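Secretion activator protein, hypothetical (Brucella abortus bv. 1 str. 9-941, PDB 7DNP) probably hydrolyses peptidoglycan as a muramidase of the GH108 family, an autolysin working in the type IV secretion system. Local coordinates at residues A[83-88]-A[129-134]; A[136-141]-A[160-165]; A[143-148]-A[153-158]. All coordinates share one frame; numbering follows the deposited sequence.

Contact 1: A[83-88]-A[129-134]; sequences DHATLD and RIINEL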
loop_
_atom_site.group_PDB
_atom_site.type_symbol
_atom_site.label_atom_id
_atom_site.label_comp_id
_atom_site.label_asym_id
_atom_site.label_seq_id
_atom_site.Cartn_x
_atom_site.Cartn_y
_atom_site.Cartn_z
ATOM N N ASP A 83 8.212 0.113 -5.887
ATOM C CA ASP A 83 6.797 -0.083 -6.192
ATOM C C ASP A 83 6.097 -0.860 -5.083
ATOM O O ASP A 83 5.032 -0.453 -4.607
ATOM C CB ASP A 83 6.637 -0.785 -7.547
ATOM C CG ASP A 83 7.551 -1.997 -7.714
ATOM O OD1 ASP A 83 8.177 -2.443 -6.730
ATOM O OD2 ASP A 83 7.633 -2.518 -8.850
ATOM N N HIS A 84 6.703 -1.963 -4.630
ATOM C CA HIS A 84 6.055 -2.802 -3.622
ATOM C C HIS A 84 5.946 -2.083 -2.284
ATOM O O HIS A 84 4.902 -2.148 -1.623
ATOM C CB HIS A 84 6.811 -4.120 -3.457
ATOM C CG HIS A 84 6.231 -5.016 -2.405
ATOM N ND1 HIS A 84 5.021 -5.654 -2.556
ATOM C CD2 HIS A 84 6.693 -5.369 -1.181
ATOM C CE1 HIS A 84 4.762 -6.369 -1.474
ATOM N NE2 HIS A 84 5.760 -6.210 -0.624
ATOM N N ALA A 85 7.017 -1.407 -1.864
ATOM C CA ALA A 85 6.978 -0.666 -0.607
ATOM C C ALA A 85 5.894 0.403 -0.633
ATOM O O ALA A 85 5.200 0.620 0.365
ATOM C CB ALA A 85 8.339 -0.028 -0.331
ATOM N N THR A 86 5.743 1.087 -1.767
ATOM C CA THR A 86 4.738 2.136 -1.876
ATOM C C THR A 86 3.335 1.548 -1.950
ATOM O O THR A 86 2.392 2.097 -1.363
ATOM C CB THR A 86 5.040 3.001 -3.096
ATOM O OG1 THR A 86 6.381 3.497 -2.993
ATOM C CG2 THR A 86 4.072 4.170 -3.188
ATOM N N LEU A 87 3.182 0.417 -2.646
ATOM C CA LEU A 87 1.876 -0.229 -2.756
ATOM C C LEU A 87 1.347 -0.661 -1.394
ATOM O O LEU A 87 0.176 -0.426 -1.068
ATOM C CB LEU A 87 1.962 -1.431 -3.697
ATOM C CG LEU A 87 0.745 -2.361 -3.734
ATOM C CD1 LEU A 87 -0.474 -1.651 -4.297
ATOM C CD2 LEU A 87 1.061 -3.619 -4.539
ATOM N N ASP A 88 2.182 -1.313 -0.584
ATOM C CA ASP A 88 1.676 -1.785 0.702
ATOM C C ASP A 88 1.299 -0.623 1.611
ATOM O O ASP A 88 0.260 -0.669 2.281
ATOM C CB ASP A 88 2.686 -2.686 1.403
ATOM C CG ASP A 88 2.096 -3.327 2.642
ATOM O OD1 ASP A 88 1.337 -4.303 2.492
ATOM O OD2 ASP A 88 2.350 -2.829 3.761
ATOM N N ARG A 129 17.829 2.465 -1.042
ATOM C CA ARG A 129 17.803 3.598 -0.125
ATOM C C ARG A 129 16.398 4.179 -0.010
ATOM O O ARG A 129 15.932 4.481 1.095
ATOM C CB ARG A 129 18.795 4.668 -0.581
ATOM C CG ARG A 129 18.658 5.987 0.168
ATOM C CD ARG A 129 19.782 6.949 -0.188
ATOM N NE ARG A 129 20.885 6.873 0.766
ATOM C CZ ARG A 129 21.936 6.066 0.633
ATOM N NH1 ARG A 129 22.032 5.263 -0.420
ATOM N NH2 ARG A 129 22.891 6.066 1.552
ATOM N N ILE A 130 15.710 4.347 -1.144
ATOM C CA ILE A 130 14.322 4.804 -1.111
ATOM C C ILE A 130 13.468 3.850 -0.288
ATOM O O ILE A 130 12.660 4.278 0.549
ATOM C CB ILE A 130 13.773 4.953 -2.542
ATOM C CG1 ILE A 130 14.529 6.049 -3.295
ATOM C CG2 ILE A 130 12.273 5.246 -2.511
ATOM C CD1 ILE A 130 13.953 6.350 -4.663
ATOM N N ILE A 131 13.644 2.542 -0.502
ATOM C CA ILE A 131 12.842 1.547 0.208
ATOM C C ILE A 131 13.048 1.667 1.712
ATOM O O ILE A 131 12.084 1.676 2.488
ATOM C CB ILE A 131 13.177 0.130 -0.289
ATOM C CG1 ILE A 131 12.698 -0.062 -1.730
ATOM C CG2 ILE A 131 12.559 -0.915 0.640
ATOM C CD1 ILE A 131 13.306 -1.272 -2.416
ATOM N N ASN A 132 14.311 1.756 2.146
ATOM C CA ASN A 132 14.590 1.821 3.579
ATOM C C ASN A 132 14.070 3.115 4.183
ATOM O O ASN A 132 13.483 3.105 5.273
ATOM C CB ASN A 132 16.089 1.671 3.841
ATOM C CG ASN A 132 16.548 0.229 3.772
ATOM O OD1 ASN A 132 15.963 -0.647 4.404
ATOM N ND2 ASN A 132 17.590 -0.028 2.991
ATOM N N GLU A 133 14.267 4.240 3.490
ATOM C CA GLU A 133 13.843 5.520 4.047
ATOM C C GLU A 133 12.325 5.655 4.064
ATOM O O GLU A 133 11.774 6.272 4.981
ATOM C CB GLU A 133 14.476 6.669 3.268
ATOM C CG GLU A 133 15.927 6.898 3.651
ATOM C CD GLU A 133 16.588 7.976 2.831
ATOM O OE1 GLU A 133 15.883 8.908 2.394
ATOM O OE2 GLU A 133 17.818 7.892 2.632
ATOM N N LEU A 134 11.636 5.083 3.069
ATOM C CA LEU A 134 10.177 5.129 3.066
ATOM C C LEU A 134 9.596 4.264 4.179
ATOM O O LEU A 134 8.643 4.670 4.855
ATOM C CB LEU A 134 9.634 4.688 1.706
ATOM C CG LEU A 134 8.107 4.629 1.568
ATOM C CD1 LEU A 134 7.478 6.016 1.706
ATOM C CD2 LEU A 134 7.710 3.986 0.246
#

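Contact 2: A[136-141]-A[160-165]; sequences DARLAW and SRVRSR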
loop_
_atom_site.group_PDB
_atom_site.type_symbol
_atom_site.label_atom_id
_atom_site.label_comp_id
_atom_site.label_asym_id
_atom_site.label_seq_id
_atom_site.Cartn_x
_atom_site.Cartn_y
_atom_site.Cartn_z
ATOM N N ASP A 136 11.083 3.502 6.996
ATOM C CA ASP A 136 11.359 4.218 8.241
ATOM C C ASP A 136 10.371 5.359 8.436
ATOM O O ASP A 136 9.818 5.543 9.527
ATOM C CB ASP A 136 12.789 4.771 8.245
ATOM C CG ASP A 136 13.850 3.699 8.413
ATOM O OD1 ASP A 136 13.525 2.535 8.742
ATOM O OD2 ASP A 136 15.031 4.038 8.202
ATOM N N ALA A 137 10.169 6.165 7.390
ATOM C CA ALA A 137 9.224 7.275 7.470
ATOM C C ALA A 137 7.807 6.787 7.740
ATOM O O ALA A 137 7.019 7.485 8.389
ATOM C CB ALA A 137 9.270 8.089 6.176
ATOM N N ARG A 138 7.465 5.593 7.253
ATOM C CA ARG A 138 6.152 5.022 7.535
ATOM C C ARG A 138 6.015 4.680 9.012
ATOM O O ARG A 138 4.991 4.981 9.640
ATOM C CB ARG A 138 5.937 3.784 6.665
ATOM C CG ARG A 138 4.621 3.058 6.886
ATOM C CD ARG A 138 4.535 1.862 5.949
ATOM N NE ARG A 138 3.284 1.128 6.091
ATOM C CZ ARG A 138 3.007 0.007 5.439
ATOM N NH1 ARG A 138 3.899 -0.506 4.601
ATOM N NH2 ARG A 138 1.848 -0.608 5.633
ATOM N N LEU A 139 7.044 4.048 9.583
ATOM C CA LEU A 139 7.025 3.712 11.004
ATOM C C LEU A 139 6.929 4.962 11.867
ATOM O O LEU A 139 6.168 4.998 12.842
ATOM C CB LEU A 139 8.277 2.914 11.370
ATOM C CG LEU A 139 8.230 1.409 11.109
ATOM C CD1 LEU A 139 9.635 0.816 11.142
ATOM C CD2 LEU A 139 7.330 0.732 12.130
ATOM N N ALA A 140 7.701 5.995 11.527
ATOM C CA ALA A 140 7.656 7.238 12.288
ATOM C C ALA A 140 6.277 7.884 12.208
ATOM O O ALA A 140 5.795 8.466 13.188
ATOM C CB ALA A 140 8.732 8.202 11.780
ATOM N N TRP A 141 5.623 7.788 11.048
ATOM C CA TRP A 141 4.298 8.383 10.910
ATOM C C TRP A 141 3.247 7.582 11.673
ATOM O O TRP A 141 2.354 8.163 12.299
ATOM C CB TRP A 141 3.924 8.503 9.432
ATOM C CG TRP A 141 2.532 9.016 9.210
ATOM C CD1 TRP A 141 2.107 10.314 9.293
ATOM C CD2 TRP A 141 1.379 8.237 8.871
ATOM N NE1 TRP A 141 0.761 10.388 9.028
ATOM C CE2 TRP A 141 0.291 9.128 8.764
ATOM C CE3 TRP A 141 1.162 6.874 8.647
ATOM C CZ2 TRP A 141 -0.996 8.698 8.444
ATOM C CZ3 TRP A 141 -0.120 6.450 8.327
ATOM C CH2 TRP A 141 -1.180 7.360 8.229
ATOM N N SER A 160 8.224 -4.532 8.586
ATOM C CA SER A 160 9.451 -5.308 8.466
ATOM C C SER A 160 9.358 -6.322 7.331
ATOM O O SER A 160 10.307 -6.484 6.553
ATOM C CB SER A 160 9.758 -6.008 9.791
ATOM O OG SER A 160 10.970 -6.738 9.708
ATOM N N ARG A 161 8.219 -7.008 7.212
ATOM C CA ARG A 161 8.059 -7.993 6.148
ATOM C C ARG A 161 7.986 -7.326 4.781
ATOM O O ARG A 161 8.505 -7.860 3.793
ATOM C CB ARG A 161 6.810 -8.838 6.394
ATOM C CG ARG A 161 6.742 -10.079 5.528
ATOM C CD ARG A 161 5.309 -10.392 5.109
ATOM N NE ARG A 161 4.353 -10.195 6.195
ATOM C CZ ARG A 161 3.374 -9.294 6.173
ATOM N NH1 ARG A 161 3.224 -8.502 5.118
ATOM N NH2 ARG A 161 2.547 -9.183 7.206
ATOM N N VAL A 162 7.334 -6.164 4.707
ATOM C CA VAL A 162 7.266 -5.409 3.459
ATOM C C VAL A 162 8.652 -4.928 3.044
ATOM O O VAL A 162 9.028 -5.015 1.868
ATOM C CB VAL A 162 6.278 -4.238 3.616
ATOM C CG1 VAL A 162 6.391 -3.259 2.441
ATOM C CG2 VAL A 162 4.860 -4.763 3.761
ATOM N N ARG A 163 9.427 -4.405 3.998
ATOM C CA ARG A 163 10.768 -3.922 3.687
ATOM C C ARG A 163 11.633 -5.044 3.130
ATOM O O ARG A 163 12.372 -4.844 2.160
ATOM C CB ARG A 163 11.410 -3.321 4.939
ATOM C CG ARG A 163 12.806 -2.752 4.709
ATOM C CD ARG A 163 13.553 -2.543 6.022
ATOM N NE ARG A 163 12.779 -1.743 6.967
ATOM C CZ ARG A 163 13.005 -0.459 7.228
ATOM N NH1 ARG A 163 13.987 0.177 6.616
ATOM N NH2 ARG A 163 12.247 0.192 8.103
ATOM N N SER A 164 11.542 -6.238 3.720
ATOM C CA SER A 164 12.336 -7.371 3.251
ATOM C C SER A 164 11.954 -7.767 1.830
ATOM O O SER A 164 12.824 -7.920 0.960
ATOM C CB SER A 164 12.165 -8.557 4.200
ATOM O OG SER A 164 12.947 -9.666 3.787
ATOM N N ARG A 165 10.652 -7.929 1.572
ATOM C CA ARG A 165 10.226 -8.319 0.233
ATOM C C ARG A 165 10.522 -7.226 -0.787
ATOM O O ARG A 165 10.878 -7.524 -1.932
ATOM C CB ARG A 165 8.739 -8.671 0.222
ATOM C CG ARG A 165 8.305 -9.425 -1.039
ATOM C CD ARG A 165 6.882 -9.957 -0.945
ATOM N NE ARG A 165 6.716 -10.921 0.140
ATOM C CZ ARG A 165 6.036 -10.678 1.258
ATOM N NH1 ARG A 165 5.457 -9.494 1.451
ATOM N NH2 ARG A 165 5.936 -11.621 2.186
#

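Contact 3: A[143-148]-A[153-158]; sequences KGLGTF and KGWTSR. With H9U ((2R)-2-[[(2S)-2-[[(2R)-2-[(2R,3S,4R,5R,6S)-5-acetamido-3-[(2S,3R,4R,5S,6R)-3-acetamido-6-(hydroxymethyl)-4,5-bis(oxidanyl)oxan-2-yl]oxy-2-(hydroxymethyl)-6-oxidanyl-oxan-4-yl]oxypropanoyl]amino]propanoyl]amino]pentanedioic acid), chain B.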
loop_
_atom_site.group_PDB
_atom_site.type_symbol
_atom_site.label_atom_id
_atom_site.label_comp_id
_atom_site.label_asym_id
_atom_site.label_seq_id
_atom_site.Cartn_x
_atom_site.Cartn_y
_atom_site.Cartn_z
ATOM N N LYS A 143 3.627 5.933 14.395
ATOM C CA LYS A 143 3.788 6.135 15.830
ATOM C C LYS A 143 3.087 7.395 16.324
ATOM O O LYS A 143 2.857 7.525 17.530
ATOM C CB LYS A 143 5.273 6.187 16.188
ATOM C CG LYS A 143 5.974 4.843 16.096
ATOM C CD LYS A 143 7.480 4.989 16.266
ATOM C CE LYS A 143 8.191 3.670 16.017
ATOM N NZ LYS A 143 9.668 3.840 15.992
ATOM N N GLY A 144 2.735 8.315 15.429
ATOM C CA GLY A 144 1.961 9.479 15.801
ATOM C C GLY A 144 0.464 9.276 15.867
ATOM O O GLY A 144 -0.252 10.182 16.304
ATOM N N LEU A 145 -0.036 8.116 15.452
ATOM C CA LEU A 145 -1.467 7.855 15.492
ATOM C C LEU A 145 -1.887 7.331 16.860
ATOM O O LEU A 145 -1.150 6.592 17.522
ATOM C CB LEU A 145 -1.860 6.841 14.419
ATOM C CG LEU A 145 -1.494 7.184 12.973
ATOM C CD1 LEU A 145 -1.823 6.010 12.057
ATOM C CD2 LEU A 145 -2.201 8.447 12.515
ATOM N N GLY A 146 -3.096 7.716 17.276
ATOM C CA GLY A 146 -3.635 7.194 18.521
ATOM C C GLY A 146 -3.770 5.685 18.512
ATOM O O GLY A 146 -3.606 5.035 19.548
ATOM N N THR A 147 -4.039 5.105 17.342
ATOM C CA THR A 147 -4.228 3.666 17.226
ATOM C C THR A 147 -2.934 2.880 17.360
ATOM O O THR A 147 -2.989 1.647 17.429
ATOM C CB THR A 147 -4.875 3.329 15.884
ATOM O OG1 THR A 147 -4.259 4.115 14.855
ATOM C CG2 THR A 147 -6.367 3.614 15.917
ATOM N N PHE A 148 -1.777 3.546 17.391
ATOM C CA PHE A 148 -0.523 2.810 17.504
ATOM C C PHE A 148 -0.436 2.046 18.823
ATOM O O PHE A 148 0.214 0.999 18.885
ATOM C CB PHE A 148 0.674 3.752 17.347
ATOM C CG PHE A 148 1.979 3.036 17.117
ATOM C CD1 PHE A 148 2.391 2.713 15.831
ATOM C CD2 PHE A 148 2.787 2.676 18.186
ATOM C CE1 PHE A 148 3.587 2.044 15.617
ATOM C CE2 PHE A 148 3.981 2.009 17.983
ATOM C CZ PHE A 148 4.384 1.689 16.694
ATOM N N LYS A 153 2.541 -2.908 17.436
ATOM C CA LYS A 153 3.434 -4.058 17.331
ATOM C C LYS A 153 3.163 -4.846 16.054
ATOM O O LYS A 153 4.101 -5.215 15.336
ATOM C CB LYS A 153 3.311 -4.961 18.558
ATOM C CG LYS A 153 4.259 -6.158 18.505
ATOM C CD LYS A 153 4.831 -6.508 19.874
ATOM C CE LYS A 153 5.739 -7.733 19.799
ATOM N NZ LYS A 153 6.022 -8.309 21.148
ATOM N N GLY A 154 1.887 -5.091 15.741
ATOM C CA GLY A 154 1.561 -5.766 14.492
ATOM C C GLY A 154 1.929 -4.948 13.267
ATOM O O GLY A 154 2.423 -5.489 12.273
ATOM N N TRP A 155 1.697 -3.632 13.323
ATOM C CA TRP A 155 2.124 -2.746 12.242
ATOM C C TRP A 155 3.632 -2.817 12.036
ATOM O O TRP A 155 4.111 -2.855 10.898
ATOM C CB TRP A 155 1.710 -1.308 12.546
ATOM C CG TRP A 155 0.247 -1.007 12.364
ATOM C CD1 TRP A 155 -0.686 -1.796 11.764
ATOM C CD2 TRP A 155 -0.439 0.179 12.786
ATOM N NE1 TRP A 155 -1.914 -1.175 11.786
ATOM C CE2 TRP A 155 -1.786 0.039 12.406
ATOM C CE3 TRP A 155 -0.043 1.344 13.447
ATOM C CZ2 TRP A 155 -2.740 1.022 12.664
ATOM C CZ3 TRP A 155 -0.992 2.318 13.706
ATOM C CH2 TRP A 155 -2.323 2.150 13.315
ATOM N N THR A 156 4.395 -2.818 13.134
ATOM C CA THR A 156 5.849 -2.892 13.036
ATOM C C THR A 156 6.285 -4.168 12.332
ATOM O O THR A 156 7.191 -4.147 11.492
ATOM C CB THR A 156 6.463 -2.808 14.434
ATOM O OG1 THR A 156 6.073 -1.575 15.048
ATOM C CG2 THR A 156 7.981 -2.871 14.364
ATOM N N SER A 157 5.629 -5.285 12.646
ATOM C CA SER A 157 5.956 -6.549 11.999
ATOM C C SER A 157 5.581 -6.522 10.520
ATOM O O SER A 157 6.311 -7.055 9.677
ATOM C CB SER A 157 5.254 -7.694 12.735
ATOM O OG SER A 157 5.431 -8.928 12.072
ATOM N N ARG A 158 4.456 -5.884 10.188
ATOM C CA ARG A 158 4.046 -5.769 8.792
ATOM C C ARG A 158 5.067 -4.982 7.979
ATOM O O ARG A 158 5.446 -5.393 6.877
ATOM C CB ARG A 158 2.666 -5.112 8.705
ATOM C CG ARG A 158 2.270 -4.694 7.297
ATOM C CD ARG A 158 0.854 -4.137 7.260
ATOM N NE ARG A 158 0.401 -3.918 5.889
ATOM C CZ ARG A 158 -0.877 -3.888 5.521
ATOM N NH1 ARG A 158 -1.836 -4.069 6.422
ATOM N NH2 ARG A 158 -1.200 -3.686 4.248
HETATM C C22 H9U B . -6.766 -0.870 6.145
HETATM C C24 H9U B . -6.257 -1.617 8.422
HETATM C C26 H9U B . -6.821 -2.348 5.708
HETATM C C28 H9U B . -6.439 -3.082 7.996
HETATM C C23 H9U B . -7.060 -0.699 7.587
HETATM C C25 H9U B . -7.185 0.986 4.741
HETATM C C27 H9U B . -7.791 1.171 3.329
HETATM C C29 H9U B . -7.333 2.441 2.718
HETATM C C30 H9U B . -7.559 3.603 3.598
HETATM C C31 H9U B . -6.857 3.375 4.945
HETATM C C32 H9U B . -7.348 1.319 9.012
HETATM C C33 H9U B . -6.221 -2.508 4.346
HETATM C C34 H9U B . -7.017 4.565 5.842
HETATM C C35 H9U B . -5.563 -1.324 10.843
HETATM C C36 H9U B . -6.283 2.209 9.642
HETATM C C37 H9U B . -8.211 -0.829 1.688
HETATM C C38 H9U B . -8.551 2.143 8.582
HETATM C C39 H9U B . -3.927 3.122 9.574
HETATM C C40 H9U B . -5.901 -1.242 12.328
HETATM C C41 H9U B . -7.564 -1.921 0.837
HETATM C C42 H9U B . -4.144 4.522 9.010
HETATM C C43 H9U B . -5.313 6.775 9.211
HETATM C C44 H9U B . -2.562 2.618 9.147
HETATM C C45 H9U B . -6.611 6.767 8.416
HETATM C C46 H9U B . -5.482 7.736 10.379
HETATM C C47 H9U B . -5.085 9.158 9.986
HETATM C C48 H9U B . -5.204 10.117 11.168
HETATM N N18 H9U B . -6.609 -1.537 9.872
HETATM N N19 H9U B . -7.332 0.050 2.448
HETATM N N20 H9U B . -4.964 2.280 9.002
HETATM N N21 H9U B . -5.058 5.431 9.712
HETATM O O01 H9U B . -7.732 -0.116 5.377
HETATM O O02 H9U B . -6.082 -3.259 6.591
HETATM O O03 H9U B . -7.402 2.174 5.582
HETATM O O04 H9U B . -6.723 0.712 7.901
HETATM O O05 H9U B . -7.751 -3.444 8.160
HETATM O O06 H9U B . -8.007 2.663 1.420
HETATM O O07 H9U B . -7.026 4.791 2.985
HETATM O O08 H9U B . -6.194 -3.884 4.074
HETATM O O09 H9U B . -8.377 4.778 6.093
HETATM O O10 H9U B . -4.435 -1.211 10.490
HETATM O O11 H9U B . -6.509 2.822 10.629
HETATM O O12 H9U B . -9.396 -0.715 1.708
HETATM O O13 H9U B . -3.584 4.844 8.012
HETATM O O14 H9U B . -6.730 7.514 7.407
HETATM O O15 H9U B . -7.560 6.016 8.770
HETATM O O16 H9U B . -5.572 9.678 12.292
HETATM O O17 H9U B . -4.936 11.339 11.012
#

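Contact 1: A[83-88]-A[129-134]
Ala85 and Leu134 meet without any flat group between them: no ring, amide or carboxylate lays a face or an edge against the opposite segment, and methyl groups do the work. The one aromatic ring among these residues, that of His84, is directed elsewhere and packs edge-to-face with Phe169. The segments 83-88 and 129-134, on helices 82-93 and 127-142, run at 22° with axes 9.7 Å apart, and the small Ala85 brings its CA to 6.3 Å from that of Ile131. Two side chains meet its methyl from different directions. Leu134 CD2 lies 4.1 Å from Ala85 CB, while Ile131 CG2 touches the same CB more loosely at 4.4 Å. Leu134 swings its CG opposite the backbone N (chi1 178°) and carries CD2 on to Thr86, where the methyl sits 3.5 Å from OG1, the two side chains crossing at about a right angle. That hydroxyl is hydrogen-bonded to the carbonyl of Val82, one turn back. Behind the interface, Ile131 continues onto Ala166 and Leu167, and Leu134 onto Met101. A few buried methyl contacts thus join a helix in the glycosyl hydrolase 108 range to one in the predicted peptidoglycan-domain range, with no directional bond between the two segments.

Contact 2: A[136-141]-A[160-165]
Arg163 reaches across to Asp136 between the two arms of a helical hairpin: the segments on helices 127-142 and 148-170 run almost antiparallel (169°), their axes a wide 11.5 Å apart, so long side chains must bridge the gap. On the inner, buried side the two segments touch only lightly. The fully extended Arg138 sets the edge of its guanidinium beside Val162 CG1, with NH1 4.3 Å away; the packing here comes from elsewhere, since Asp88 of helix 82-93 takes up the charge and the side chain also touches Phe89 and Val159. Leu139, partly exposed, offers CD1 to the edge of the Arg163 guanidinium, 4.1 Å from NH2, and packs further on Thr156 and Val159. The outer side, with exposed Asp136, is more open to solvent, yet the close contact is the salt bridge found there. Arg163 leaves its helix extended and then bends at chi3 (-53°), which turns both terminal nitrogens toward one carboxylate oxygen. Arg163 NH1 adds a weak bond of 3.2 Å to Asp136 OD1, and it also reaches Asn132 OD1. The main link is Arg163 NH2 to Asp136 OD1, 2.7 Å long, lying close to the guanidinium plane but meeting the oxygen on its anti side, 29° out of the carboxylate plane.

Contact 3: A[143-148]-A[153-158]
Trp155 is the centre of this contact, which closes the end of a helical hairpin: a type I beta turn, Leu145 to Phe148, leads from helix 127-142 into helix 148-170 and lies along the rim of the indole. Trp155 turns CG opposite its own carbonyl carbon (chi1 -75°), which sends the ring toward the turn and the ligand. The ligand, a disaccharide carrying a short peptide, occupies another part of that rim. Indole NE1 of Trp155 gives a hydrogen bond of 2.8 Å to O10, the carbonyl of the acetamido group on the muramic sugar, at an N-H...O angle of 147°. One face of the indole receives the ligand methyl C44, that of the alanyl residue, 3.8 Å above the plane and displaced toward the rim. Leu145 touches both the indole and the ligand, its CD1 lying 4.1 Å from Trp155 CH2 and its CD2 3.6 Å from O16, a carboxylate oxygen of the peptide's terminal glutamate.

The benzo edge meets the turn. At Thr147, chi1 of 43° holds OG1 between backbone N and carbonyl carbon, bringing that oxygen near the indole plane and 3.2 Å from Trp155 CH2. Phe148 puts CD1 3.7 Å from Trp155 CE3, the two side chains running at a slant to one another, and its CZ comes up beside Thr156 OG1, a hydroxyl already bonded to the carbonyl of Gly152. Lys143 CG rests on one face of the phenyl ring.

Around the indole, Leu142 packs against it and His92 meets it edge-to-face. The arrangement thus joins recognition of the N-acetyl group to the hairpin end. The turn itself is closed by a backbone hydrogen bond from Phe148 N to Leu145 O, 3.1 Å.

Overall arrangement
Three helices tie the contacts together. Contacts 1 and 2 share helix 127-142, with centres about 8 Å apart, while contacts 2 and 3 share helix 148-170, about 11 Å apart; contacts 1 and 3 are about 17 Å apart, centre to centre. Asp88 joins all three: its OD2 lies 2.9 Å from Arg138 NH1 and 3.1 Å from Arg158 NE, gathering two arginines round one buried carboxylate. Contact 3 touches the ligand directly. In contact 2, the Arg138 side chain is about 6 Å from the bound ligand. In contact 1, the Thr86 side chain is about 13 Å from the bound ligand. The series therefore leads from the buried core out to the peptidoglycan-fragment pocket.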